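Local coordinates for protein 3-keto-5-aminohexanoate cleavage enzyme (Ralstonia eutropha, PDB 3C6C) that probably acts as a metal-dependent beta-keto acid cleavage enzyme of TIM-barrel fold, perhaps acting on 3-keto-5-aminohexanoate or a related compound, at residues Leu26-Val30 with Asn282-Val286; Asn37-Met43 with Leu268-Tyr273; Ser42-Thr46 with Val69-Lys73; Cys54-Lys59 with Ser94-Ile98; His66-Arg70 with Leu83-Val87. All coordinates share one frame; numbering follows the deposited sequence.

The nickel site ties interactions 2 and 5 together: Glu269 comes from 268-273, His66 and His68 from 66-70, and three waters are common to both. Interaction 1 lies beneath it in the barrel wall. There Cys28 O bonds to His66 N at 2.8 Å, Ala29 O to Glu269 N at 3.0 Å, and Asn282 OD1 to Leu268 N at 3.0 Å. Interaction 3 shares Ser42 and Met43 with interaction 2 and Val69 and Arg70 with interaction 5, and joins the loop after strand 23-29 to the end of strand 64-70. Interaction 4 is on the outer side of the barrel; the side chain of Cys54 is about 12 Å from the nickel, yet Cys54 SG touches Ile67 CG1 of interaction 5 at 3.7 Å.

Interaction 1: residues Leu26-Val30 with Asn282-Val286; sequences LTCAV and NGQLV
Asn282 lays its carboxamide across the end of strand 23-29, at about a right angle to the side chain of Val30. This is the wall of a TIM barrel: the strand belongs to the parallel ring, and helix 282-295 packs against its outside. Segments 26-29 and 282-286 run nearly antiparallel (155°), their axes 9.4 Å apart at closest approach. Leu26 and Cys28 turn their side chains toward the helix, while Thr27 and Ala29 turn theirs away, Ala29 toward the side where the nickel lies. The one hydrogen bond between the two segments runs from Asn282 ND2 to Val30 O, at 2.9 Å and 159°. The N-H arrives in the carbonyl plane on a lone pair of Val30 O, and the oxygen lies close to the amide plane of Asn282. Because OD1 of the same amide accepts from the backbone N of Leu268, both ends of the carboxamide are engaged and its flip is fixed. At the start of the helix, Glu56 also binds the backbone N of Gly283. Cys28 has SG anti to its own nitrogen (chi1 -169°), which brings the sulfur to both Asn282 and Val286. There SG passes 3.3 Å from Asn282 OD1. One helical turn on, the packing is mainly apolar: Leu26 and Val286 meet at a slant, with Leu26 CD2 4.1 Å from Val286 CG2. That same valine methyl also faces the cysteine, Val286 CG2 lying 3.7 Å from Cys28 SG and 3.8 Å from Cys28 CB.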
# COMPACT_ATOMS: atom_id res chain seq x y z
N LEU A 26 0.04 24.31 10.56
CA LEU A 26 -1.19 24.63 9.80
C LEU A 26 -1.01 25.94 9.07
O LEU A 26 -0.73 27.01 9.68
CB LEU A 26 -2.40 24.70 10.71
CG LEU A 26 -3.86 24.89 10.13
CD1 LEU A 26 -4.91 24.56 11.21
CD2 LEU A 26 -4.12 26.29 9.54
N THR A 27 -1.14 25.82 7.76
CA THR A 27 -1.13 26.94 6.82
C THR A 27 -2.56 27.27 6.40
O THR A 27 -3.36 26.39 6.07
CB THR A 27 -0.28 26.65 5.58
OG1 THR A 27 1.04 26.38 5.98
CG2 THR A 27 -0.29 27.85 4.57
N CYS A 28 -2.87 28.55 6.46
CA CYS A 28 -4.12 29.07 5.91
C CYS A 28 -3.88 29.85 4.64
O CYS A 28 -3.18 30.86 4.64
CB CYS A 28 -4.87 29.92 6.90
SG CYS A 28 -6.56 30.32 6.40
N ALA A 29 -4.43 29.28 3.57
CA ALA A 29 -4.37 29.84 2.21
C ALA A 29 -5.59 30.73 2.06
O ALA A 29 -6.69 30.26 1.82
CB ALA A 29 -4.37 28.72 1.15
N VAL A 30 -5.38 32.03 2.25
CA VAL A 30 -6.48 32.94 2.58
C VAL A 30 -7.37 33.39 1.41
O VAL A 30 -8.52 33.79 1.63
CB VAL A 30 -6.01 34.18 3.38
CG1 VAL A 30 -5.50 33.76 4.78
CG2 VAL A 30 -4.96 34.98 2.61
N ASN A 282 -12.04 32.27 6.71
CA ASN A 282 -10.75 31.60 6.92
C ASN A 282 -10.61 31.18 8.36
O ASN A 282 -10.22 30.06 8.64
CB ASN A 282 -9.58 32.47 6.50
CG ASN A 282 -9.37 32.46 5.00
OD1 ASN A 282 -8.98 31.43 4.43
ND2 ASN A 282 -9.60 33.60 4.35
N GLY A 283 -11.01 32.05 9.28
CA GLY A 283 -10.95 31.74 10.71
C GLY A 283 -11.73 30.51 11.09
O GLY A 283 -11.30 29.67 11.89
N GLN A 284 -12.89 30.38 10.49
CA GLN A 284 -13.75 29.23 10.81
C GLN A 284 -13.10 27.93 10.34
O GLN A 284 -13.16 26.90 10.99
CB GLN A 284 -15.13 29.42 10.18
CG GLN A 284 -15.93 30.44 10.90
CD GLN A 284 -17.15 30.92 10.14
OE1 GLN A 284 -17.35 30.60 8.98
NE2 GLN A 284 -17.96 31.73 10.82
N LEU A 285 -12.47 27.99 9.19
CA LEU A 285 -11.80 26.81 8.60
C LEU A 285 -10.62 26.39 9.46
O LEU A 285 -10.41 25.22 9.73
CB LEU A 285 -11.39 27.07 7.15
CG LEU A 285 -12.51 27.27 6.13
CD1 LEU A 285 -11.91 27.61 4.74
CD2 LEU A 285 -13.49 26.04 6.07
N VAL A 286 -9.85 27.39 9.91
CA VAL A 286 -8.73 27.16 10.81
C VAL A 286 -9.22 26.55 12.11
O VAL A 286 -8.64 25.61 12.65
CB VAL A 286 -7.90 28.45 11.08
CG1 VAL A 286 -6.86 28.19 12.18
CG2 VAL A 286 -7.16 28.96 9.79

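Interaction 2: residues Asn37-Met43 with Leu268-Tyr273; sequences NPKHPSM and LEDNLY. With NI (nickel (II) ion), chain B; EDO (1,2-ethanediol), chain F.
The SE atom of selenomethionine Met43 presses on Leu272 CD2 at 3.8 Å, the two side chains crossing at about a right angle. A bend at chi2 (67°) brings this end round to 268-273, and its methyl CE also settles 4.1 Å from Leu268 CB. Beside it the His40 ring crosses Leu268 steeply, NE2 3.8 Å from Leu268 CD2, while Leu272 O comes to the ring edge near its plane. Both ring nitrogens are occupied: ND1 accepts from the backbone N of Ser42 in the ring plane, and NE2 bonds to Ala280 O. These are loops at the mouth of the TIM barrel: residues 37-43 come after strand 23-29, and the loop 268-273 comes after strand 264-266. Glu269 points from the second loop away from this packing and binds the nickel through OE2 at 2.2 Å. Toward solvent the fit slackens. Asn37, held in an Asx turn through OD1 and the N of Lys39, touches Leu272 CD1 with CB at 4.0 Å. Its ND2 meets Tyr273 across a water instead, which lies 2.7 Å from Asn37 ND2 and a long 3.3 Å from Tyr273 OH. On the exposed side Ser42 OG is hydrogen-bonded to O2 of an ethanediol at 2.6 Å.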
# COMPACT_ATOMS: atom_id res chain seq x y z
N ASN A 37 -16.14 34.41 -6.61
CA ASN A 37 -17.59 34.12 -6.55
C ASN A 37 -18.27 35.13 -5.64
O ASN A 37 -18.20 35.02 -4.42
CB ASN A 37 -17.83 32.69 -6.06
CG ASN A 37 -19.28 32.36 -5.90
OD1 ASN A 37 -20.16 33.23 -6.05
ND2 ASN A 37 -19.56 31.08 -5.60
N PRO A 38 -18.91 36.16 -6.22
CA PRO A 38 -19.42 37.28 -5.44
C PRO A 38 -20.62 36.95 -4.53
O PRO A 38 -21.06 37.79 -3.75
CB PRO A 38 -19.79 38.35 -6.50
CG PRO A 38 -19.52 37.78 -7.79
CD PRO A 38 -19.03 36.37 -7.67
N LYS A 39 -21.11 35.72 -4.61
CA LYS A 39 -22.08 35.25 -3.59
C LYS A 39 -21.42 35.07 -2.21
O LYS A 39 -22.09 35.16 -1.18
CB LYS A 39 -22.74 33.95 -3.99
CG LYS A 39 -23.75 34.18 -5.07
CD LYS A 39 -24.52 32.93 -5.43
CE LYS A 39 -25.64 33.29 -6.41
NZ LYS A 39 -26.60 32.17 -6.63
N HIS A 40 -20.11 34.88 -2.23
CA HIS A 40 -19.35 34.82 -0.97
C HIS A 40 -19.17 36.24 -0.42
O HIS A 40 -18.49 37.06 -1.00
CB HIS A 40 -17.99 34.14 -1.13
CG HIS A 40 -17.33 33.85 0.19
ND1 HIS A 40 -17.14 34.84 1.14
CD2 HIS A 40 -16.84 32.71 0.74
CE1 HIS A 40 -16.56 34.32 2.21
NE2 HIS A 40 -16.37 33.03 2.00
N PRO A 41 -19.80 36.55 0.72
CA PRO A 41 -19.96 37.95 1.11
C PRO A 41 -18.77 38.60 1.78
O PRO A 41 -18.81 39.78 2.10
CB PRO A 41 -21.13 37.89 2.09
CG PRO A 41 -21.04 36.53 2.67
CD PRO A 41 -20.56 35.64 1.59
N SER A 42 -17.73 37.81 2.00
CA SER A 42 -16.52 38.30 2.69
C SER A 42 -15.24 37.80 2.05
O SER A 42 -14.20 37.73 2.69
CB SER A 42 -16.52 37.93 4.19
OG SER A 42 -16.58 36.53 4.40
N MSE A 43 -15.30 37.50 0.77
CA MSE A 43 -14.11 37.04 0.05
C MSE A 43 -13.00 38.11 0.16
O MSE A 43 -13.28 39.27 -0.13
CB MSE A 43 -14.41 36.77 -1.42
CG MSE A 43 -13.35 35.96 -2.10
SE MSE A 43 -13.29 34.13 -1.41
CE MSE A 43 -11.67 33.65 -2.13
N LEU A 268 -9.77 29.66 2.18
CA LEU A 268 -10.70 30.01 1.11
C LEU A 268 -10.09 29.86 -0.30
O LEU A 268 -10.82 29.82 -1.28
CB LEU A 268 -11.25 31.43 1.31
CG LEU A 268 -12.10 31.65 2.56
CD1 LEU A 268 -12.50 33.13 2.64
CD2 LEU A 268 -13.32 30.74 2.52
N GLU A 269 -8.76 29.79 -0.36
CA GLU A 269 -8.07 29.52 -1.62
C GLU A 269 -8.53 28.17 -2.18
O GLU A 269 -8.63 27.96 -3.40
CB GLU A 269 -6.54 29.52 -1.45
CG GLU A 269 -5.80 29.05 -2.68
CD GLU A 269 -4.33 29.46 -2.68
OE1 GLU A 269 -3.93 30.33 -1.89
OE2 GLU A 269 -3.58 28.88 -3.48
N ASP A 270 -8.84 27.25 -1.27
CA ASP A 270 -9.06 25.83 -1.60
C ASP A 270 -10.52 25.36 -1.48
O ASP A 270 -10.89 24.35 -2.06
CB ASP A 270 -8.22 24.92 -0.71
CG ASP A 270 -6.74 25.20 -0.80
OD1 ASP A 270 -6.27 25.61 -1.89
OD2 ASP A 270 -6.05 24.98 0.23
N ASN A 271 -11.30 26.10 -0.71
CA ASN A 271 -12.66 25.74 -0.38
C ASN A 271 -13.41 26.92 0.18
O ASN A 271 -12.94 27.54 1.13
CB ASN A 271 -12.65 24.63 0.69
CG ASN A 271 -14.02 24.40 1.29
OD1 ASN A 271 -15.02 24.29 0.57
ND2 ASN A 271 -14.06 24.30 2.60
N LEU A 272 -14.56 27.24 -0.40
CA LEU A 272 -15.37 28.37 0.08
C LEU A 272 -16.37 28.06 1.20
O LEU A 272 -16.93 28.97 1.81
CB LEU A 272 -16.13 28.99 -1.10
CG LEU A 272 -15.30 29.56 -2.26
CD1 LEU A 272 -16.27 30.28 -3.23
CD2 LEU A 272 -14.21 30.51 -1.80
N TYR A 273 -16.60 26.77 1.45
CA TYR A 273 -17.76 26.33 2.25
C TYR A 273 -17.44 25.68 3.59
O TYR A 273 -16.59 24.79 3.70
CB TYR A 273 -18.63 25.37 1.43
CG TYR A 273 -19.19 25.99 0.19
CD1 TYR A 273 -20.35 26.74 0.23
CD2 TYR A 273 -18.54 25.83 -1.03
CE1 TYR A 273 -20.86 27.32 -0.92
CE2 TYR A 273 -19.05 26.40 -2.18
CZ TYR A 273 -20.20 27.13 -2.12
OH TYR A 273 -20.66 27.70 -3.29
NI NI B . -1.46 29.28 -3.90
C1 EDO F . -19.84 33.93 5.10
O1 EDO F . -21.21 34.02 5.53
C2 EDO F . -18.92 34.54 6.14
O2 EDO F . -18.68 35.91 5.81
O HOH W 1 -22.02 29.98 -5.25
O HOH W 2 -2.28 28.60 -5.81
O HOH W 3 0.38 29.18 -4.91
O HOH W 4 -0.90 26.96 -3.67

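Interaction 3: residues Ser42-Thr46 with Val69-Lys73; sequences SMPIT and VRDPK. With EDO (1,2-ethanediol), chain F.
The guanidinium of Arg70 is approached obliquely by the CE methyl of selenomethionine Met43, by Pro44 O and by Ile45 CD1. The methyl lies nearest the terminal nitrogen, Met43 CE being 3.8 Å from Arg70 NH2. An extended chain (chi2 178°, chi3 -180°) carries the planar group along the loop, and its methylene CD packs on the way: Arg70 CD rests 3.5 Å from Ile45 CD1 and 3.6 Å from Pro44 O. Farther along, Ile45 CG2 sits against two carbonyls, 3.9 Å from both Asp71 O and Pro72 O. The backbones are joined by a water that donates to Ile45 O at 2.7 Å and accepts from Arg70 N at 3.1 Å. In TIM-barrel terms this docks the loop after strand 23-29, just where Thr46 N-caps helix 47-60, onto the end of strand 64-70. The N-H groups of Arg70 turn to backbone carbonyls: NH1 to Gly75 and Ala34, NH2 to Thr31. With neutral acceptors at those three places, the negative ends of the carbonyl dipoles probably stabilise the guanidinium charge, and one side chain bonds to the loop after strand 23-29 and to the loop after its own strand.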
# COMPACT_ATOMS: atom_id res chain seq x y z
N SER A 42 -17.73 37.81 2.00
CA SER A 42 -16.52 38.30 2.69
C SER A 42 -15.24 37.80 2.05
O SER A 42 -14.20 37.73 2.69
CB SER A 42 -16.52 37.93 4.19
OG SER A 42 -16.58 36.53 4.40
N MSE A 43 -15.30 37.50 0.77
CA MSE A 43 -14.11 37.04 0.05
C MSE A 43 -13.00 38.11 0.16
O MSE A 43 -13.28 39.27 -0.13
CB MSE A 43 -14.41 36.77 -1.42
CG MSE A 43 -13.35 35.96 -2.10
SE MSE A 43 -13.29 34.13 -1.41
CE MSE A 43 -11.67 33.65 -2.13
N PRO A 44 -11.75 37.73 0.57
CA PRO A 44 -10.69 38.76 0.64
C PRO A 44 -10.17 39.17 -0.73
O PRO A 44 -9.57 38.35 -1.46
CB PRO A 44 -9.58 38.08 1.46
CG PRO A 44 -10.23 36.90 2.14
CD PRO A 44 -11.32 36.46 1.22
N ILE A 45 -10.41 40.43 -1.08
CA ILE A 45 -10.05 40.93 -2.41
C ILE A 45 -8.93 41.97 -2.39
O ILE A 45 -7.95 41.86 -3.12
CB ILE A 45 -11.26 41.54 -3.14
CG1 ILE A 45 -12.39 40.49 -3.33
CG2 ILE A 45 -10.84 42.15 -4.51
CD1 ILE A 45 -11.99 39.25 -4.00
N THR A 46 -9.15 43.00 -1.59
CA THR A 46 -8.15 44.11 -1.45
C THR A 46 -6.99 43.68 -0.56
O THR A 46 -7.13 42.72 0.22
CB THR A 46 -8.76 45.36 -0.80
OG1 THR A 46 -9.13 45.09 0.56
CG2 THR A 46 -9.98 45.87 -1.61
N VAL A 69 -2.46 37.81 -4.18
CA VAL A 69 -3.14 39.11 -4.32
C VAL A 69 -4.08 39.06 -5.51
O VAL A 69 -3.94 38.21 -6.39
CB VAL A 69 -2.13 40.31 -4.47
CG1 VAL A 69 -1.35 40.46 -3.17
CG2 VAL A 69 -1.22 40.16 -5.69
N ARG A 70 -5.09 39.92 -5.45
CA ARG A 70 -6.11 40.01 -6.47
C ARG A 70 -6.21 41.44 -6.99
O ARG A 70 -5.87 42.41 -6.30
CB ARG A 70 -7.47 39.58 -5.89
CG ARG A 70 -7.60 38.09 -5.62
CD ARG A 70 -8.96 37.73 -4.99
NE ARG A 70 -9.05 36.30 -4.74
CZ ARG A 70 -9.54 35.40 -5.60
NH1 ARG A 70 -9.99 35.78 -6.80
NH2 ARG A 70 -9.55 34.12 -5.27
N ASP A 71 -6.66 41.58 -8.23
CA ASP A 71 -6.92 42.92 -8.75
C ASP A 71 -7.98 43.57 -7.88
O ASP A 71 -9.10 43.07 -7.83
CB ASP A 71 -7.43 42.85 -10.19
CG ASP A 71 -7.75 44.23 -10.77
OD1 ASP A 71 -8.37 45.08 -10.08
OD2 ASP A 71 -7.35 44.45 -11.92
N PRO A 72 -7.63 44.68 -7.19
CA PRO A 72 -8.39 45.17 -6.05
C PRO A 72 -9.73 45.63 -6.50
O PRO A 72 -10.62 45.82 -5.68
CB PRO A 72 -7.59 46.37 -5.53
CG PRO A 72 -6.24 46.25 -6.11
CD PRO A 72 -6.37 45.42 -7.37
N LYS A 73 -9.82 45.77 -7.80
CA LYS A 73 -11.07 46.16 -8.44
C LYS A 73 -11.89 44.92 -8.56
O LYS A 73 -12.85 44.70 -7.79
CB LYS A 73 -10.86 46.69 -9.87
CG LYS A 73 -10.47 48.16 -9.98
CD LYS A 73 -10.12 48.52 -11.43
CE LYS A 73 -9.51 49.92 -11.54
NZ LYS A 73 -9.20 50.33 -12.96
C1 EDO F . -19.84 33.93 5.10
O1 EDO F . -21.21 34.02 5.53
C2 EDO F . -18.92 34.54 6.14
O2 EDO F . -18.68 35.91 5.81
O HOH W 5 -5.30 42.35 -3.61

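Interaction 4: residues Cys54-Lys59 with Ser94-Ile98; sequences CVEAAK and SGTDI
Ala58 CB and Thr96 CG2 are pushed to 3.4 Å, tighter than a usual carbon-carbon contact. The setting is the outer layer of a TIM barrel, where helix 47-60 packs against the loop that leads from helix 81-92 into strand 99-103. Thr96 has its methyl anti to the backbone N and its hydroxyl beside that nitrogen (chi1 -64°), so the two branches part: CG2 goes to Ala58, and OG1 lies near Val55 CG1 and Lys59 CE. Lys59 reaches past it with an extended chain, crossing the threonine at about a right angle and bringing CE 3.8 Å from Thr96 OG1. Ser94 folds OG back over its own backbone, where it accepts from Thr96 N at 2.9 Å and 153°. That is an ST turn, and Ser94 OG is also bonded to Val91 O at the end of the preceding helix. At the other end of the loop Ile98, with CG1 anti to N (chi1 -170°), stretches CD1 to the helix, 3.8 Å from Ala58 CB and 3.9 Å from Cys54 O. Asp97, between Thr96 and Ile98, turns away and makes a salt bridge with Arg307. Val55 straddles the turn, its two methyls dividing the work: CG1 lies 3.8 Å from Thr96 OG1, and CG2 is 3.6 Å from Ser94 OG.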
# COMPACT_ATOMS: atom_id res chain seq x y z
N CYS A 54 -5.35 37.09 7.01
CA CYS A 54 -4.15 36.47 7.59
C CYS A 54 -4.17 36.58 9.10
O CYS A 54 -3.82 35.65 9.81
CB CYS A 54 -2.84 37.10 7.05
SG CYS A 54 -2.57 36.86 5.28
N VAL A 55 -4.56 37.76 9.57
CA VAL A 55 -4.60 38.03 11.01
C VAL A 55 -5.69 37.19 11.69
O VAL A 55 -5.47 36.63 12.76
CB VAL A 55 -4.77 39.55 11.30
CG1 VAL A 55 -5.03 39.81 12.81
CG2 VAL A 55 -3.50 40.31 10.84
N GLU A 56 -6.83 37.11 11.05
CA GLU A 56 -7.96 36.28 11.50
C GLU A 56 -7.55 34.81 11.61
O GLU A 56 -7.84 34.11 12.61
CB GLU A 56 -9.12 36.44 10.49
CG GLU A 56 -10.36 35.57 10.72
CD GLU A 56 -11.32 35.73 9.56
OE1 GLU A 56 -11.98 36.79 9.45
OE2 GLU A 56 -11.43 34.83 8.73
N ALA A 57 -6.84 34.34 10.60
CA ALA A 57 -6.33 32.97 10.60
C ALA A 57 -5.34 32.75 11.76
O ALA A 57 -5.42 31.77 12.49
CB ALA A 57 -5.67 32.60 9.26
N ALA A 58 -4.45 33.73 11.95
CA ALA A 58 -3.45 33.67 13.03
C ALA A 58 -4.14 33.55 14.39
O ALA A 58 -3.79 32.74 15.25
CB ALA A 58 -2.52 34.91 13.00
N LYS A 59 -5.15 34.40 14.58
CA LYS A 59 -5.83 34.47 15.85
C LYS A 59 -6.57 33.17 16.16
O LYS A 59 -6.80 32.81 17.31
CB LYS A 59 -6.77 35.68 15.91
CG LYS A 59 -6.05 36.98 16.13
CD LYS A 59 -7.02 38.14 16.04
CE LYS A 59 -6.34 39.50 16.25
NZ LYS A 59 -7.33 40.61 16.01
N SER A 94 0.40 44.58 12.14
CA SER A 94 -0.93 44.29 12.68
C SER A 94 -0.93 44.07 14.17
O SER A 94 -1.98 44.13 14.82
CB SER A 94 -1.49 43.01 12.06
OG SER A 94 -0.77 41.88 12.52
N GLY A 95 0.22 43.74 14.67
CA GLY A 95 0.39 43.34 16.07
C GLY A 95 0.22 41.85 16.30
O GLY A 95 0.32 41.37 17.42
N THR A 96 -0.00 41.15 15.21
CA THR A 96 -0.16 39.69 15.21
C THR A 96 0.90 39.09 14.31
O THR A 96 1.09 39.53 13.18
CB THR A 96 -1.56 39.26 14.73
OG1 THR A 96 -2.55 39.73 15.65
CG2 THR A 96 -1.67 37.74 14.58
N ASP A 97 1.59 38.09 14.84
CA ASP A 97 2.63 37.34 14.12
C ASP A 97 2.08 36.06 13.50
O ASP A 97 1.19 35.39 14.03
CB ASP A 97 3.79 37.00 15.04
CG ASP A 97 4.90 36.24 14.34
OD1 ASP A 97 5.42 36.71 13.30
OD2 ASP A 97 5.30 35.19 14.89
N ILE A 98 2.63 35.80 12.33
CA ILE A 98 2.37 34.59 11.53
C ILE A 98 3.48 34.49 10.46
O ILE A 98 3.95 35.52 9.95
CB ILE A 98 0.92 34.61 10.91
CG1 ILE A 98 0.56 33.24 10.29
CG2 ILE A 98 0.75 35.78 9.91
CD1 ILE A 98 -0.94 33.02 10.11

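Interaction 5: residues His66-Arg70 with Leu83-Val87; sequences HIHVR and LFKEV. With NI (nickel (II) ion), chain B.
Val69 is the bump here, and the hollow it fills is formed by Leu83, Phe84 and Val87 on one side of the helix. Its CG2 methyl stands over a face of the Phe84 ring in a CH-pi contact, 3.9 Å from the centroid and 19° off the ring normal. The other branch, CG1, drops against the helix backbone, 3.8 Å from Leu83 C, and reaches Val87 CG2 at 4.0 Å. With chi1 at -66° the valine sets CG2 over the ring and CG1 at the junction of ring and helix backbone. In the TIM barrel, helix 81-92 packs here on the outside of strand 64-70. Phe84 turns its edge to the strand backbone, where Ile67 O lies near the ring plane, 3.9 Å from Phe84 CE1. Next to it Ile67 and Val87 reach for each other tip to tip, Ile67 CG2 meeting Val87 CG1 at 4.0 Å. Where the strand ends, Leu83 tucks CD1 against Arg70 O at 3.5 Å. His66 and His68 lie on the other side of the strand, toward the metal, and both bind the nickel through NE2 at 2.3 Å, with Glu269 and three waters completing its shell. The ND1 atom of His68 is bonded to Asn33 OD1, a second-shell contact that probably helps fix the turn of the ring; His66 ND1 has a weak bond to Asn101 OD1.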
# COMPACT_ATOMS: atom_id res chain seq x y z
N HIS A 66 -0.61 31.60 3.65
CA HIS A 66 -0.29 31.54 2.22
C HIS A 66 -1.11 32.59 1.48
O HIS A 66 -2.34 32.61 1.51
CB HIS A 66 -0.50 30.13 1.66
CG HIS A 66 -0.25 30.02 0.19
ND1 HIS A 66 1.01 30.03 -0.37
CD2 HIS A 66 -1.12 29.96 -0.85
CE1 HIS A 66 0.91 29.92 -1.69
NE2 HIS A 66 -0.38 29.87 -2.00
N ILE A 67 -0.38 33.48 0.82
CA ILE A 67 -0.90 34.73 0.28
C ILE A 67 -0.76 34.86 -1.25
O ILE A 67 0.31 34.61 -1.83
CB ILE A 67 -0.13 35.91 0.94
CG1 ILE A 67 -0.45 35.99 2.43
CG2 ILE A 67 -0.39 37.25 0.21
CD1 ILE A 67 0.66 36.74 3.21
N HIS A 68 -1.90 35.16 -1.84
CA HIS A 68 -2.01 35.67 -3.21
C HIS A 68 -2.57 37.08 -3.09
O HIS A 68 -3.11 37.48 -2.07
CB HIS A 68 -3.03 34.90 -4.05
CG HIS A 68 -2.60 33.53 -4.47
ND1 HIS A 68 -2.46 33.17 -5.79
CD2 HIS A 68 -2.35 32.42 -3.74
CE1 HIS A 68 -2.09 31.91 -5.86
NE2 HIS A 68 -2.01 31.43 -4.63
N VAL A 69 -2.46 37.81 -4.18
CA VAL A 69 -3.14 39.11 -4.32
C VAL A 69 -4.08 39.06 -5.51
O VAL A 69 -3.94 38.21 -6.39
CB VAL A 69 -2.13 40.31 -4.47
CG1 VAL A 69 -1.35 40.46 -3.17
CG2 VAL A 69 -1.22 40.16 -5.69
N ARG A 70 -5.09 39.92 -5.45
CA ARG A 70 -6.11 40.01 -6.47
C ARG A 70 -6.21 41.44 -6.99
O ARG A 70 -5.87 42.41 -6.30
CB ARG A 70 -7.47 39.58 -5.89
CG ARG A 70 -7.60 38.09 -5.62
CD ARG A 70 -8.96 37.73 -4.99
NE ARG A 70 -9.05 36.30 -4.74
CZ ARG A 70 -9.54 35.40 -5.60
NH1 ARG A 70 -9.99 35.78 -6.80
NH2 ARG A 70 -9.55 34.12 -5.27
N LEU A 83 0.98 45.31 -4.61
CA LEU A 83 -0.12 44.75 -3.83
C LEU A 83 0.42 43.78 -2.79
O LEU A 83 -0.01 43.77 -1.62
CB LEU A 83 -1.14 44.06 -4.72
CG LEU A 83 -1.85 44.98 -5.73
CD1 LEU A 83 -2.87 44.13 -6.50
CD2 LEU A 83 -2.49 46.20 -5.01
N PHE A 84 1.40 42.98 -3.20
CA PHE A 84 2.04 42.02 -2.29
C PHE A 84 2.67 42.79 -1.11
O PHE A 84 2.54 42.42 0.04
CB PHE A 84 3.13 41.17 -2.96
CG PHE A 84 2.61 39.94 -3.69
CD1 PHE A 84 2.14 38.83 -3.00
CD2 PHE A 84 2.61 39.91 -5.07
CE1 PHE A 84 1.69 37.70 -3.67
CE2 PHE A 84 2.17 38.77 -5.76
CZ PHE A 84 1.70 37.67 -5.04
N LYS A 85 3.37 43.88 -1.45
CA LYS A 85 4.06 44.69 -0.44
C LYS A 85 3.08 45.28 0.57
O LYS A 85 3.34 45.33 1.78
CB LYS A 85 4.94 45.78 -1.09
CG LYS A 85 5.69 46.67 -0.10
CD LYS A 85 6.76 45.91 0.64
CE LYS A 85 7.90 46.84 1.12
NZ LYS A 85 7.46 47.93 2.02
N GLU A 86 1.94 45.71 0.09
CA GLU A 86 0.91 46.30 0.96
C GLU A 86 0.40 45.23 1.93
O GLU A 86 0.22 45.47 3.12
CB GLU A 86 -0.26 46.90 0.18
CG GLU A 86 -1.28 47.56 1.11
CD GLU A 86 -2.48 48.15 0.43
OE1 GLU A 86 -2.42 48.39 -0.80
OE2 GLU A 86 -3.49 48.36 1.14
N VAL A 87 0.19 44.02 1.41
CA VAL A 87 -0.33 42.94 2.26
C VAL A 87 0.67 42.65 3.38
O VAL A 87 0.31 42.60 4.55
CB VAL A 87 -0.66 41.62 1.51
CG1 VAL A 87 -0.93 40.46 2.53
CG2 VAL A 87 -1.89 41.82 0.57
NI NI B . -1.46 29.28 -3.90
O HOH W 2 -2.28 28.60 -5.81
O HOH W 3 0.38 29.18 -4.91
O HOH W 4 -0.90 26.96 -3.67